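Local coordinates for protein sulfoquinovosidase (Escherichia coli, PDB 5AEG) that hydrolyses sulfoquinovosyl diacylglycerides and simple sulfoquinovosides such as sulfoquinovosyl glycerol, releasing sulfoquinovose for use as a source of carbon and sulfur, at residues A[39-45]-A[61-67]; A[111-117]-A[217-222]; A[476-480]-A[618-622]; A[522-526]-A[653-658]. All blocks are in the same frame, centred on the assembly; numbering follows the deposited sequence.

Interaction 1. Residues A[39-45]-A[61-67]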
# COMPACT_ATOMS: atom_id res chain seq x y z
N LEU A 39 21.11 14.28 18.46
CA LEU A 39 19.84 14.03 19.20
C LEU A 39 19.28 15.22 19.89
O LEU A 39 20.01 16.00 20.50
CB LEU A 39 19.99 12.87 20.14
CG LEU A 39 18.89 12.48 21.09
CD1 LEU A 39 17.67 11.87 20.36
CD2 LEU A 39 19.37 11.47 22.09
N TRP A 40 17.96 15.45 19.64
CA TRP A 40 17.17 16.44 20.34
C TRP A 40 15.97 15.72 20.96
O TRP A 40 15.42 14.77 20.39
CB TRP A 40 16.64 17.57 19.41
CG TRP A 40 17.57 18.50 18.76
CD1 TRP A 40 17.67 19.80 18.99
CD2 TRP A 40 18.52 18.20 17.71
NE1 TRP A 40 18.58 20.39 18.16
CE2 TRP A 40 19.16 19.41 17.39
CE3 TRP A 40 18.89 17.03 17.05
CZ2 TRP A 40 20.16 19.51 16.41
CZ3 TRP A 40 19.87 17.10 16.08
CH2 TRP A 40 20.48 18.34 15.73
N ILE A 41 15.56 16.14 22.16
CA ILE A 41 14.34 15.69 22.77
C ILE A 41 13.51 16.89 23.25
O ILE A 41 13.98 18.00 23.38
CB ILE A 41 14.55 14.66 23.89
CG1 ILE A 41 15.19 15.28 25.16
CG2 ILE A 41 15.50 13.58 23.40
CD1 ILE A 41 15.14 14.33 26.37
N GLY A 42 12.26 16.63 23.56
CA GLY A 42 11.41 17.70 24.02
C GLY A 42 10.00 17.23 24.20
O GLY A 42 9.75 16.09 24.50
N SER A 43 9.06 18.12 23.96
CA SER A 43 7.70 17.77 24.15
C SER A 43 6.76 18.61 23.29
O SER A 43 7.06 19.70 22.83
CB SER A 43 7.24 17.92 25.62
OG SER A 43 7.26 19.31 25.95
N GLY A 44 5.59 18.02 23.06
CA GLY A 44 4.57 18.72 22.26
C GLY A 44 3.21 18.20 22.57
O GLY A 44 3.06 17.14 23.22
N ILE A 45 2.19 18.89 22.03
CA ILE A 45 0.82 18.37 22.12
C ILE A 45 0.26 18.22 20.71
O ILE A 45 0.26 19.20 19.95
CB ILE A 45 -0.10 19.30 22.93
CG1 ILE A 45 0.41 19.49 24.38
CG2 ILE A 45 -1.54 18.71 22.94
CD1 ILE A 45 -0.09 20.84 24.97
N LEU A 61 4.37 22.59 19.49
CA LEU A 61 5.67 22.29 20.05
C LEU A 61 5.90 23.05 21.39
O LEU A 61 5.73 24.25 21.43
CB LEU A 61 6.75 22.70 19.09
CG LEU A 61 8.16 22.33 19.58
CD1 LEU A 61 8.42 20.85 19.79
CD2 LEU A 61 9.13 22.93 18.65
N GLN A 62 6.23 22.36 22.45
CA GLN A 62 6.50 23.02 23.74
C GLN A 62 8.00 23.24 23.91
O GLN A 62 8.44 24.37 24.12
CB GLN A 62 5.92 22.23 24.87
CG GLN A 62 4.39 22.21 24.85
CD GLN A 62 3.76 21.18 25.81
OE1 GLN A 62 2.60 21.34 26.14
NE2 GLN A 62 4.50 20.12 26.25
N GLU A 63 8.78 22.16 23.74
CA GLU A 63 10.21 22.25 23.78
C GLU A 63 10.93 21.38 22.77
O GLU A 63 10.47 20.29 22.43
CB GLU A 63 10.70 21.86 25.19
CG GLU A 63 10.34 22.92 26.26
CD GLU A 63 11.02 22.61 27.62
OE1 GLU A 63 10.61 21.67 28.27
OE2 GLU A 63 11.99 23.29 27.98
N LYS A 64 12.11 21.84 22.37
CA LYS A 64 13.00 21.05 21.55
C LYS A 64 14.44 21.42 22.02
O LYS A 64 14.88 22.57 21.87
CB LYS A 64 12.78 21.42 20.05
CG LYS A 64 13.74 20.74 19.15
CD LYS A 64 13.59 21.17 17.72
CE LYS A 64 14.17 20.07 16.84
NZ LYS A 64 14.55 20.59 15.53
N ILE A 65 15.15 20.44 22.56
CA ILE A 65 16.44 20.69 23.25
C ILE A 65 17.48 19.73 22.75
O ILE A 65 17.25 18.52 22.74
CB ILE A 65 16.30 20.42 24.77
CG1 ILE A 65 15.17 21.23 25.33
CG2 ILE A 65 17.59 20.81 25.47
CD1 ILE A 65 14.57 20.70 26.60
N ALA A 66 18.62 20.27 22.35
CA ALA A 66 19.72 19.52 21.81
C ALA A 66 20.48 18.91 22.95
O ALA A 66 20.83 19.64 23.92
CB ALA A 66 20.63 20.47 21.01
N LEU A 67 20.65 17.59 22.91
CA LEU A 67 21.40 16.84 23.90
C LEU A 67 22.85 16.78 23.42
O LEU A 67 23.30 15.83 22.81
CB LEU A 67 20.81 15.50 24.23
CG LEU A 67 19.36 15.51 24.63
CD1 LEU A 67 18.98 14.11 25.09
CD2 LEU A 67 19.03 16.49 25.73
O HOH W 1 9.41 19.50 27.57

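Interaction 2. Residues A[111-117]-A[217-222]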
# COMPACT_ATOMS: atom_id res chain seq x y z
N ASN A 111 12.15 10.93 30.96
CA ASN A 111 10.78 10.62 31.39
C ASN A 111 9.76 10.75 30.26
O ASN A 111 10.03 11.47 29.22
CB ASN A 111 10.43 11.51 32.57
CG ASN A 111 10.41 12.98 32.20
OD1 ASN A 111 9.49 13.46 31.54
ND2 ASN A 111 11.43 13.68 32.59
N LEU A 112 8.60 10.15 30.55
CA LEU A 112 7.44 10.10 29.66
C LEU A 112 6.99 11.46 29.21
O LEU A 112 6.43 11.55 28.14
CB LEU A 112 6.21 9.38 30.30
CG LEU A 112 6.10 7.85 30.33
CD1 LEU A 112 4.74 7.46 30.91
CD2 LEU A 112 6.30 7.20 28.96
N ASN A 113 7.27 12.54 29.97
CA ASN A 113 6.80 13.85 29.56
C ASN A 113 7.53 14.40 28.38
O ASN A 113 7.04 15.28 27.70
CB ASN A 113 6.83 14.86 30.70
CG ASN A 113 5.88 14.46 31.81
OD1 ASN A 113 4.72 14.27 31.55
ND2 ASN A 113 6.40 14.18 32.97
N HIS A 114 8.72 13.87 28.14
CA HIS A 114 9.47 14.31 26.97
C HIS A 114 9.03 13.38 25.85
O HIS A 114 9.65 12.36 25.58
CB HIS A 114 10.97 14.26 27.20
CG HIS A 114 11.46 15.42 28.01
ND1 HIS A 114 12.42 15.28 28.98
CD2 HIS A 114 11.10 16.72 28.02
CE1 HIS A 114 12.66 16.45 29.54
NE2 HIS A 114 11.89 17.35 28.95
N ASN A 115 7.91 13.75 25.22
CA ASN A 115 7.29 12.92 24.15
C ASN A 115 7.62 13.31 22.71
O ASN A 115 6.81 13.10 21.78
CB ASN A 115 5.79 12.91 24.37
CG ASN A 115 5.14 14.25 24.10
OD1 ASN A 115 5.78 15.33 24.04
ND2 ASN A 115 3.85 14.18 23.83
N ARG A 116 8.78 13.92 22.52
CA ARG A 116 9.35 14.26 21.21
C ARG A 116 10.82 13.81 21.14
O ARG A 116 11.58 13.94 22.13
CB ARG A 116 9.29 15.74 20.90
CG ARG A 116 7.87 16.34 20.89
CD ARG A 116 7.14 15.96 19.59
NE ARG A 116 5.73 16.39 19.54
CZ ARG A 116 4.67 15.71 20.01
NH1 ARG A 116 4.76 14.56 20.63
NH2 ARG A 116 3.47 16.26 19.88
N ILE A 117 11.18 13.20 20.01
CA ILE A 117 12.54 12.83 19.75
C ILE A 117 12.82 13.32 18.31
O ILE A 117 11.98 13.17 17.38
CB ILE A 117 12.78 11.29 19.85
CG1 ILE A 117 12.73 10.74 21.26
CG2 ILE A 117 14.06 10.91 19.06
CD1 ILE A 117 12.37 9.22 21.32
N LEU A 217 10.00 11.65 15.95
CA LEU A 217 9.01 10.79 16.54
C LEU A 217 8.22 11.53 17.63
O LEU A 217 8.79 12.30 18.43
CB LEU A 217 9.61 9.52 17.19
CG LEU A 217 10.40 8.55 16.35
CD1 LEU A 217 11.82 8.95 16.32
CD2 LEU A 217 10.25 7.17 16.94
N TRP A 218 6.92 11.25 17.70
CA TRP A 218 6.07 11.77 18.77
C TRP A 218 5.94 10.72 19.84
O TRP A 218 4.86 10.17 20.10
CB TRP A 218 4.71 12.19 18.25
CG TRP A 218 4.81 13.40 17.42
CD1 TRP A 218 5.93 13.94 16.92
CD2 TRP A 218 3.71 14.17 16.87
NE1 TRP A 218 5.65 15.07 16.21
CE2 TRP A 218 4.28 15.20 16.12
CE3 TRP A 218 2.32 14.12 17.00
CZ2 TRP A 218 3.50 16.18 15.48
CZ3 TRP A 218 1.54 15.08 16.35
CH2 TRP A 218 2.13 16.10 15.62
N GLU A 219 7.06 10.37 20.45
CA GLU A 219 7.07 9.42 21.54
C GLU A 219 8.36 9.69 22.36
O GLU A 219 9.23 10.43 21.93
CB GLU A 219 7.04 7.98 21.08
CG GLU A 219 6.36 7.02 22.04
CD GLU A 219 5.92 5.71 21.45
OE1 GLU A 219 5.84 5.51 20.19
OE2 GLU A 219 5.62 4.83 22.28
N ASP A 220 8.36 9.17 23.59
CA ASP A 220 9.49 9.24 24.49
C ASP A 220 10.47 8.15 24.37
O ASP A 220 11.51 8.15 25.08
CB ASP A 220 8.91 9.21 25.93
CG ASP A 220 8.25 7.87 26.25
OD1 ASP A 220 7.22 7.55 25.62
OD2 ASP A 220 8.80 7.06 27.00
N LYS A 221 10.24 7.19 23.46
CA LYS A 221 11.18 6.12 23.23
C LYS A 221 11.16 5.78 21.76
O LYS A 221 10.19 6.09 21.04
CB LYS A 221 10.78 4.90 24.05
CG LYS A 221 9.53 4.13 23.59
CD LYS A 221 8.91 3.24 24.68
CE LYS A 221 8.54 1.83 24.23
NZ LYS A 221 7.51 1.68 23.16
N ALA A 222 12.24 5.18 21.29
CA ALA A 222 12.30 4.69 19.91
C ALA A 222 13.17 3.48 19.78
O ALA A 222 14.22 3.40 20.43
CB ALA A 222 12.82 5.78 19.05

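Interaction 3. Residues A[476-480]-A[618-622]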
# COMPACT_ATOMS: atom_id res chain seq x y z
N ASP A 476 -8.75 10.20 -13.93
CA ASP A 476 -8.05 11.25 -14.66
C ASP A 476 -6.69 10.78 -15.01
O ASP A 476 -6.32 9.61 -14.71
CB ASP A 476 -8.11 12.65 -13.99
CG ASP A 476 -7.17 12.84 -12.79
OD1 ASP A 476 -6.20 12.04 -12.54
OD2 ASP A 476 -7.39 13.85 -12.08
N TRP A 477 -5.98 11.65 -15.71
CA TRP A 477 -4.63 11.39 -16.20
C TRP A 477 -3.58 12.15 -15.38
O TRP A 477 -2.42 12.37 -15.84
CB TRP A 477 -4.54 11.83 -17.68
CG TRP A 477 -5.58 11.19 -18.61
CD1 TRP A 477 -6.82 11.67 -18.94
CD2 TRP A 477 -5.43 9.95 -19.37
NE1 TRP A 477 -7.44 10.82 -19.81
CE2 TRP A 477 -6.60 9.79 -20.13
CE3 TRP A 477 -4.38 9.03 -19.51
CZ2 TRP A 477 -6.80 8.71 -21.03
CZ3 TRP A 477 -4.57 7.93 -20.37
CH2 TRP A 477 -5.78 7.79 -21.15
N SER A 478 -3.91 12.55 -14.16
CA SER A 478 -2.91 13.38 -13.40
C SER A 478 -1.73 12.54 -12.99
O SER A 478 -1.87 11.30 -12.75
CB SER A 478 -3.55 14.04 -12.19
OG SER A 478 -4.07 13.07 -11.32
N LEU A 479 -0.61 13.18 -12.76
CA LEU A 479 0.55 12.52 -12.19
C LEU A 479 0.32 12.11 -10.75
O LEU A 479 0.68 10.99 -10.35
CB LEU A 479 1.77 13.44 -12.26
CG LEU A 479 2.36 13.67 -13.64
CD1 LEU A 479 3.59 14.59 -13.58
CD2 LEU A 479 2.79 12.31 -14.17
N ASP A 480 -0.29 12.93 -9.93
CA ASP A 480 -0.36 12.66 -8.49
C ASP A 480 -1.57 11.84 -8.04
O ASP A 480 -1.57 11.32 -6.92
CB ASP A 480 -0.35 13.98 -7.70
CG ASP A 480 0.95 14.75 -7.93
OD1 ASP A 480 1.94 14.35 -7.37
OD2 ASP A 480 0.94 15.72 -8.68
N VAL A 618 1.48 3.97 -20.68
CA VAL A 618 1.10 5.25 -21.14
C VAL A 618 0.19 5.88 -20.07
O VAL A 618 -0.84 5.33 -19.77
CB VAL A 618 0.38 5.15 -22.55
CG1 VAL A 618 -0.20 6.47 -23.02
CG2 VAL A 618 1.40 4.61 -23.57
N HIS A 619 0.55 7.03 -19.54
CA HIS A 619 -0.23 7.68 -18.44
C HIS A 619 -0.73 9.08 -18.80
O HIS A 619 -1.24 9.81 -17.96
CB HIS A 619 0.52 7.63 -17.12
CG HIS A 619 1.82 8.38 -17.12
ND1 HIS A 619 1.93 9.76 -17.23
CD2 HIS A 619 3.08 7.91 -17.03
CE1 HIS A 619 3.21 10.09 -17.18
NE2 HIS A 619 3.91 8.99 -17.06
N GLU A 620 -0.68 9.41 -20.10
CA GLU A 620 -1.19 10.70 -20.62
C GLU A 620 -2.28 10.45 -21.67
O GLU A 620 -2.18 9.49 -22.43
CB GLU A 620 -0.06 11.53 -21.26
CG GLU A 620 0.98 12.05 -20.30
CD GLU A 620 2.20 12.60 -20.98
OE1 GLU A 620 2.25 12.76 -22.22
OE2 GLU A 620 3.15 12.87 -20.26
N GLU A 621 -3.23 11.39 -21.75
CA GLU A 621 -4.33 11.42 -22.68
C GLU A 621 -3.82 11.73 -24.10
O GLU A 621 -2.91 12.53 -24.24
CB GLU A 621 -5.30 12.56 -22.24
CG GLU A 621 -6.73 12.39 -22.74
CD GLU A 621 -7.69 13.51 -22.35
OE1 GLU A 621 -7.42 14.31 -21.45
OE2 GLU A 621 -8.75 13.58 -22.99
N GLY A 622 -4.40 11.12 -25.13
CA GLY A 622 -4.19 11.54 -26.51
C GLY A 622 -2.84 11.18 -27.06
O GLY A 622 -2.41 11.71 -28.04
O HOH W 2 -1.87 9.47 -15.15

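Interaction 4. Residues A[522-526]-A[653-658]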
# COMPACT_ATOMS: atom_id res chain seq x y z
N LEU A 522 -9.35 1.90 -21.37
CA LEU A 522 -8.57 1.01 -22.24
C LEU A 522 -7.08 1.12 -21.99
O LEU A 522 -6.40 0.08 -21.92
CB LEU A 522 -8.89 1.27 -23.73
CG LEU A 522 -10.38 1.10 -24.10
CD1 LEU A 522 -10.53 0.99 -25.61
CD2 LEU A 522 -11.10 -0.04 -23.48
N ARG A 523 -6.57 2.32 -21.78
CA ARG A 523 -5.16 2.47 -21.38
C ARG A 523 -4.87 1.81 -20.00
O ARG A 523 -3.80 1.25 -19.77
CB ARG A 523 -4.82 3.92 -21.33
CG ARG A 523 -4.58 4.54 -22.66
CD ARG A 523 -3.38 4.03 -23.37
NE ARG A 523 -3.04 4.98 -24.45
CZ ARG A 523 -2.23 4.71 -25.48
NH1 ARG A 523 -1.66 3.54 -25.57
NH2 ARG A 523 -1.99 5.65 -26.41
N TRP A 524 -5.84 1.89 -19.06
CA TRP A 524 -5.65 1.29 -17.78
C TRP A 524 -5.69 -0.22 -17.87
O TRP A 524 -4.94 -0.92 -17.18
CB TRP A 524 -6.69 1.80 -16.75
CG TRP A 524 -6.19 1.94 -15.37
CD1 TRP A 524 -5.63 1.01 -14.58
CD2 TRP A 524 -6.33 3.10 -14.58
NE1 TRP A 524 -5.36 1.51 -13.32
CE2 TRP A 524 -5.77 2.80 -13.28
CE3 TRP A 524 -6.87 4.34 -14.82
CZ2 TRP A 524 -5.73 3.71 -12.26
CZ3 TRP A 524 -6.80 5.31 -13.78
CH2 TRP A 524 -6.23 4.97 -12.53
N CYS A 525 -6.56 -0.74 -18.76
CA CYS A 525 -6.60 -2.16 -19.01
C CYS A 525 -5.23 -2.62 -19.54
O CYS A 525 -4.76 -3.68 -19.18
CB CYS A 525 -7.73 -2.50 -20.01
SG CYS A 525 -7.96 -4.29 -20.17
N ASP A 526 -4.63 -1.84 -20.45
CA ASP A 526 -3.29 -2.21 -20.99
C ASP A 526 -2.22 -2.32 -19.86
O ASP A 526 -1.28 -3.13 -19.94
CB ASP A 526 -2.83 -1.18 -21.98
CG ASP A 526 -3.53 -1.26 -23.35
OD1 ASP A 526 -4.39 -2.16 -23.54
OD2 ASP A 526 -3.19 -0.31 -24.17
N ALA A 653 2.69 3.63 -29.73
CA ALA A 653 1.98 3.09 -28.60
C ALA A 653 0.46 3.26 -28.75
O ALA A 653 -0.20 4.01 -27.95
CB ALA A 653 2.50 3.77 -27.29
N PRO A 654 -0.10 2.65 -29.79
CA PRO A 654 -1.58 2.74 -29.81
C PRO A 654 -2.18 1.91 -28.66
O PRO A 654 -1.50 0.99 -28.11
CB PRO A 654 -1.93 2.14 -31.18
CG PRO A 654 -0.83 1.17 -31.46
CD PRO A 654 0.43 1.76 -30.86
N ILE A 655 -3.46 2.16 -28.36
CA ILE A 655 -4.17 1.37 -27.35
C ILE A 655 -4.13 -0.09 -27.75
O ILE A 655 -4.31 -0.46 -28.92
CB ILE A 655 -5.61 1.91 -27.20
CG1 ILE A 655 -5.58 3.25 -26.44
CG2 ILE A 655 -6.48 0.93 -26.49
CD1 ILE A 655 -6.77 4.10 -26.70
N GLY A 656 -3.83 -0.96 -26.82
CA GLY A 656 -3.70 -2.40 -27.04
C GLY A 656 -2.24 -2.87 -27.34
O GLY A 656 -1.95 -4.08 -27.36
N LYS A 657 -1.35 -1.92 -27.62
CA LYS A 657 0.11 -2.18 -27.84
C LYS A 657 0.93 -1.30 -26.88
O LYS A 657 1.65 -0.40 -27.30
CB LYS A 657 0.45 -1.93 -29.30
CG LYS A 657 -0.26 -2.90 -30.18
CD LYS A 657 -0.00 -2.72 -31.67
CE LYS A 657 -0.91 -3.69 -32.40
NZ LYS A 657 -0.47 -3.73 -33.81
N PRO A 658 0.81 -1.58 -25.57
CA PRO A 658 1.46 -0.74 -24.55
C PRO A 658 3.00 -0.87 -24.67
O PRO A 658 3.49 -1.84 -25.26
CB PRO A 658 1.04 -1.34 -23.25
CG PRO A 658 0.54 -2.72 -23.55
CD PRO A 658 -0.03 -2.58 -24.96

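Interaction 1. Residues A[39-45]-A[61-67]
Segments 39-45 and 61-67 run antiparallel; the axes of strands 39-45 and 61-66 are 4.5 Å apart at closest approach with 163° between their directions, as the two arms of a β hairpin in the large antiparallel sheet of the N-terminal galactose mutarotase-like domain. I41 and I65 form a hydrogen-bonded pair (I65 N to I41 O 2.8 Å, I41 N to I65 O 3.0 Å). Further along, the register slips by one: Q62 N (2.8 Å) and E63 N (3.1 Å) both donate to S43 O, a classic β bulge. Glycine is needed at 42, where a CB would clash with the carbonyl oxygen of E63. On the face carrying W40, the indole is sandwiched: A66 CB makes a CH-pi contact 3.8 Å from the centroid of the W40 five-membered ring, while K64 NZ lies over the opposite face, 4.8 Å from that centroid, in a cation-pi contact. W118 of the neighbouring strand 116-122 gives K64 a second aromatic partner. On the other face I41 CG2 meets CD1 of L67 at 3.9 Å. Near the bulge the chemistry turns polar, for Q62 NE2 donates to S43 OG at 2.9 Å, and a water bridges S43 OG (2.7 Å) to E63 OE1 (2.6 Å).

Interaction 2. Residues A[111-117]-A[217-222]
N111 opens a type I turn that ends at H114, and its OD1 accepts from N113 N at 2.9 Å in an Asx turn. L112 starts away from the other segment, but its CD2 comes back to 3.2 Å from D220 OD2; that carboxylate is held by Q108. H114 is the centre of an inverse gamma turn, and its O receives a CA-H...O contact from D220 CA at 3.3 Å. N115 and R116 then both face G42 in a classic β bulge, which marks the entry of the chain into strand 116-122 of the mutarotase-like β-sandwich; the side-chain OD1 of N115 accepts from G44 N. R116 NH1 donates to N115 O at 2.8 Å, and the guanidinium lies flat on the W218 indole, centres 3.6 Å apart and planes at 9°. Its planar charge suits this cation-pi stack, while NH2 forms a salt bridge with D59. I117 forms an antiparallel hydrogen-bonded pair with L217, I117 N to L217 O at 3.0 Å and L217 N to I117 O at 2.9 Å. The branched side chain of I117 packs over the face it shares with L217, CG2 meeting L217 CD1 at 4.0 Å and CD1 reaching A222 CB at 4.1 Å.

Interaction 3. Residues A[476-480]-A[618-622]
This is a surface contact between two loops, resting on aromatic packing and one bridging water. It joins the catalytic TIM-barrel domain, whose 476-480 loop follows strand 468-469, to the β-sheet C-terminal domain through the 618-622 loop. W477 dominates: its indole lies against the backbone of E620, CE3 to C at 3.3 Å, and E621 CB stands 3.6 Å from the centroid of its five-membered ring, only 6° off the normal, a CH-pi contact. A large flat residue fits here because its broad face can take the aliphatic part of E621 while the ring still reaches the E620 backbone. The W477 side chain also touches L520 and R523 of helix 518-528. An Asx turn shapes the loop that carries it: D476 OD1 accepts from S478 N at 2.9 Å and from S478 OG at 2.7 Å. Farther along, the apolar end of L479 places CD2 3.8 Å from H619 CE1. A water fills the gap between the backbones, donating to S478 O at 3.0 Å and to H619 O at 2.9 Å.

Interaction 4. Residues A[522-526]-A[653-658]
Two charged side chains of helix 518-528 grip the backbone of the 653-658 loop. R523 chelates one carbonyl with both ends of its guanidinium: NH1 lies 2.8 Å and NH2 2.9 Å from A653 O. One helical turn on, D526 OD2 accepts from G656 N at 2.8 Å, while D526 OD1 has a weak hydrogen bond from H557. G656 sits at the third position of a type II turn from P654 to K657, closed by K657 N to P654 O at 3.0 Å. Its positive phi (94°) at this position calls for glycine, since a CB would jam against the preceding carbonyl oxygen; I655 takes the first corner. Beyond the polar pairs, I655 packs on the helix, CG2 meeting L522 CB at 3.7 Å and CG1 lying 3.7 Å from R523 NE. P658 CD approaches D526 OD2 at 4.0 Å, and R523 also touches W477 and V618. The helix belongs to the TIM barrel and the turn joins strands 647-652 and 660-663 of the C-terminal β domain. Because the charges meet main-chain groups, the helix recognises the backbone path of the loop, which G656 makes possible, while I655 supplies apolar packing.

Interactions 1 and 2 are partly buried and share one sheet of the N-terminal domain: their centres are 9 Å apart, strands 39-49 and 116-122 are neighbours, and G44 N meets N115 OD1 at 2.9 Å. Interactions 3 and 4 lie about 43 to 52 Å from them between centres, where the catalytic barrel meets the C-terminal domain. There R523 links the pair, with its CG 3.8 Å from W477 CH2 and its NE 3.5 Å from V618 CG1. Main-chain ladders dominate interaction 1 and contribute one pair to interaction 2; across the domain boundary, side chains bond to main chain in buried interaction 4, whereas surface interaction 3 relies on an indole and a water.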